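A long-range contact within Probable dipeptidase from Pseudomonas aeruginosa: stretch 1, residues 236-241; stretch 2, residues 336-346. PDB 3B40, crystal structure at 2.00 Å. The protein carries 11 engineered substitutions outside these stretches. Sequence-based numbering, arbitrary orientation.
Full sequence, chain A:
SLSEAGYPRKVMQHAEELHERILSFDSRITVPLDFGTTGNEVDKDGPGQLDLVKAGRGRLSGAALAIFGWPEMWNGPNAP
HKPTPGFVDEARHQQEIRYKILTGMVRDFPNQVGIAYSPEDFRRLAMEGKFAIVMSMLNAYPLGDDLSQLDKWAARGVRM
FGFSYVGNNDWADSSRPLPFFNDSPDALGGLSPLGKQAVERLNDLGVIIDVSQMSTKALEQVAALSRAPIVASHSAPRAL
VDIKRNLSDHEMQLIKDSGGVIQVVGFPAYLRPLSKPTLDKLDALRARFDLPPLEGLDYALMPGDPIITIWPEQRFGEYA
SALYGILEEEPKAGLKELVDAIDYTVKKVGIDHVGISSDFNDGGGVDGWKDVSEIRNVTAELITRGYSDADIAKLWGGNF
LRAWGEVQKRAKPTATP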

# COMPACT_ATOMS: atom_id res chain seq x y z
N ALA A 236 -3.02 0.63 -8.54
CA ALA A 236 -4.16 0.94 -9.44
C ALA A 236 -3.70 0.75 -10.91
O ALA A 236 -2.48 0.64 -11.15
CB ALA A 236 -4.66 2.39 -9.20
N PRO A 237 -4.66 0.65 -11.88
CA PRO A 237 -4.29 0.49 -13.32
C PRO A 237 -3.75 1.72 -14.04
O PRO A 237 -4.28 2.85 -13.88
CB PRO A 237 -5.62 0.05 -14.00
CG PRO A 237 -6.59 -0.29 -12.84
CD PRO A 237 -6.12 0.56 -11.68
N ARG A 238 -2.80 1.49 -14.95
CA ARG A 238 -2.34 2.60 -15.77
C ARG A 238 -3.42 3.14 -16.71
O ARG A 238 -3.35 4.29 -17.15
CB ARG A 238 -1.13 2.20 -16.58
CG ARG A 238 0.08 1.98 -15.75
CD ARG A 238 1.19 2.61 -16.47
NE ARG A 238 2.38 1.83 -16.36
CZ ARG A 238 3.51 2.14 -17.00
NH1 ARG A 238 4.58 1.38 -16.84
NH2 ARG A 238 3.56 3.21 -17.79
N ALA A 239 -4.40 2.29 -17.03
CA ALA A 239 -5.51 2.69 -17.89
C ALA A 239 -6.25 3.89 -17.31
O ALA A 239 -6.82 4.65 -18.04
CB ALA A 239 -6.46 1.55 -18.08
N LEU A 240 -6.23 4.04 -15.99
CA LEU A 240 -6.77 5.22 -15.32
C LEU A 240 -5.81 6.41 -15.27
O LEU A 240 -6.19 7.52 -15.62
CB LEU A 240 -7.30 4.89 -13.92
CG LEU A 240 -8.65 4.12 -14.03
CD1 LEU A 240 -8.41 2.61 -14.22
CD2 LEU A 240 -9.57 4.41 -12.85
N VAL A 241 -4.60 6.18 -14.81
CA VAL A 241 -3.59 7.23 -14.71
C VAL A 241 -2.31 6.54 -15.15
O VAL A 241 -1.93 5.46 -14.64
CB VAL A 241 -3.46 7.81 -13.29
CG1 VAL A 241 -2.32 8.87 -13.22
CG2 VAL A 241 -4.79 8.43 -12.82
N LYS A 336 -16.44 6.91 -7.46
CA LYS A 336 -16.65 6.55 -8.86
C LYS A 336 -15.35 6.01 -9.45
O LYS A 336 -15.33 4.95 -10.06
CB LYS A 336 -17.12 7.76 -9.68
CG LYS A 336 -17.22 7.47 -11.22
CD LYS A 336 -17.52 8.72 -12.03
CE LYS A 336 -17.65 8.41 -13.54
NZ LYS A 336 -16.35 7.82 -14.08
N GLU A 337 -14.27 6.77 -9.27
CA GLU A 337 -12.94 6.41 -9.79
C GLU A 337 -12.37 5.14 -9.15
O GLU A 337 -11.80 4.29 -9.84
CB GLU A 337 -11.98 7.57 -9.58
CG GLU A 337 -12.24 8.74 -10.54
CD GLU A 337 -13.22 9.78 -10.04
OE1 GLU A 337 -13.85 9.60 -8.98
OE2 GLU A 337 -13.34 10.82 -10.73
N LEU A 338 -12.52 5.02 -7.84
CA LEU A 338 -12.08 3.82 -7.18
C LEU A 338 -12.73 2.59 -7.80
O LEU A 338 -12.06 1.60 -8.07
CB LEU A 338 -12.35 3.88 -5.67
CG LEU A 338 -11.92 2.60 -4.96
CD1 LEU A 338 -10.45 2.21 -5.22
CD2 LEU A 338 -12.23 2.66 -3.45
N VAL A 339 -14.04 2.63 -8.02
CA VAL A 339 -14.71 1.44 -8.57
C VAL A 339 -14.50 1.26 -10.09
O VAL A 339 -14.51 0.14 -10.60
CB VAL A 339 -16.19 1.38 -8.14
CG1 VAL A 339 -16.95 0.21 -8.82
CG2 VAL A 339 -16.22 1.22 -6.62
N ASP A 340 -14.32 2.36 -10.82
CA ASP A 340 -13.83 2.27 -12.22
C ASP A 340 -12.55 1.42 -12.26
O ASP A 340 -12.41 0.52 -13.09
CB ASP A 340 -13.49 3.64 -12.74
CG ASP A 340 -14.71 4.47 -13.11
OD1 ASP A 340 -15.85 3.96 -13.15
OD2 ASP A 340 -14.50 5.67 -13.38
N ALA A 341 -11.63 1.73 -11.34
CA ALA A 341 -10.37 0.99 -11.25
C ALA A 341 -10.64 -0.47 -10.90
O ALA A 341 -10.05 -1.38 -11.50
CB ALA A 341 -9.45 1.64 -10.25
N ILE A 342 -11.54 -0.72 -9.95
CA ILE A 342 -11.93 -2.11 -9.64
C ILE A 342 -12.51 -2.81 -10.89
O ILE A 342 -12.11 -3.93 -11.21
CB ILE A 342 -12.91 -2.18 -8.43
CG1 ILE A 342 -12.19 -1.65 -7.15
CG2 ILE A 342 -13.46 -3.59 -8.27
CD1 ILE A 342 -13.06 -1.57 -5.89
N ASP A 343 -13.43 -2.13 -11.57
CA ASP A 343 -14.10 -2.62 -12.76
C ASP A 343 -13.06 -3.01 -13.81
O ASP A 343 -13.13 -4.09 -14.38
CB ASP A 343 -15.03 -1.52 -13.36
CG ASP A 343 -16.39 -1.41 -12.66
OD1 ASP A 343 -16.67 -2.09 -11.65
OD2 ASP A 343 -17.21 -0.61 -13.13
N TYR A 344 -12.11 -2.12 -14.07
CA TYR A 344 -11.05 -2.36 -15.07
C TYR A 344 -10.19 -3.57 -14.74
O TYR A 344 -9.85 -4.36 -15.62
CB TYR A 344 -10.15 -1.12 -15.22
CG TYR A 344 -9.13 -1.28 -16.32
CD1 TYR A 344 -9.44 -0.95 -17.65
CD2 TYR A 344 -7.86 -1.78 -16.05
CE1 TYR A 344 -8.50 -1.11 -18.66
CE2 TYR A 344 -6.91 -1.97 -17.05
CZ TYR A 344 -7.25 -1.64 -18.37
OH TYR A 344 -6.31 -1.79 -19.36
N THR A 345 -9.81 -3.69 -13.47
CA THR A 345 -8.91 -4.74 -13.03
C THR A 345 -9.62 -6.08 -13.14
O THR A 345 -9.03 -7.06 -13.61
CB THR A 345 -8.35 -4.44 -11.59
OG1 THR A 345 -7.85 -3.11 -11.56
CG2 THR A 345 -7.18 -5.36 -11.23
N VAL A 346 -10.90 -6.10 -12.75
CA VAL A 346 -11.73 -7.29 -12.87
C VAL A 346 -11.87 -7.71 -14.34
O VAL A 346 -11.72 -8.88 -14.65
CB VAL A 346 -13.11 -7.10 -12.17
CG1 VAL A 346 -14.07 -8.22 -12.55
CG2 VAL A 346 -12.96 -6.98 -10.64

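What holds a short loop against a helix about a hundred residues further along the chain? No hydrogen bond crosses between them; the contact is apolar packing, made mainly by Pro237, Ala239 and Leu240 against one side of the helix. Pro237 and Ala341 have the nearest CA atoms across the contact, 6.4 Å apart, and Ala341 CB lies 3.8 Å from Pro237 CD.

How does Tyr344 receive the loop? With chi1 near 180° (t) and chi2 of 87°, its ring lies alongside Pro237 and Ala239 and offers a face to Ala239. The CB of Ala239 sits 3.5 Å from the centroid of the Tyr344 ring, 23° off the normal, a CH-pi contact whose closest pair is Ala239 CB to Tyr344 CZ at 3.3 Å. Pro237 CB meets Tyr344 CD2 at 3.5 Å, obliquely to the ring. The hydroxyl is hydrogen-bonded elsewhere in the structure.

Why can Leu240 reach several helix residues at once? With its m,p rotamer (chi1 -74°, chi2 85°) both methyls border Ala341 CB, Leu240 CD2 at 3.8 Å and Leu240 CD1 at 4.2 Å; Leu240 CD2 also lies 3.7 Å from Glu337 O, and Leu240 CD1 lies 4.2 Å from Tyr344 CB. Within the loop, Leu240 N donates to Pro237 O at 3.1 Å, and the CA-to-CB bond of Leu240 points toward the helix.

What do the polar side chains do beside this packing? Thr345, in the m rotamer, turns its hydroxyl back to the helix, where OG1 donates to Ala341 O at 2.8 Å; the same Thr345 OG1 touches Pro237 CG at 3.3 Å. Asp340, also m at chi1, takes Lys336 along the helix in a salt bridge, Lys336 NZ to Asp340 OD2 at 2.9 Å, while Asp340 CB remains 4.0 Å from Leu240 CD2.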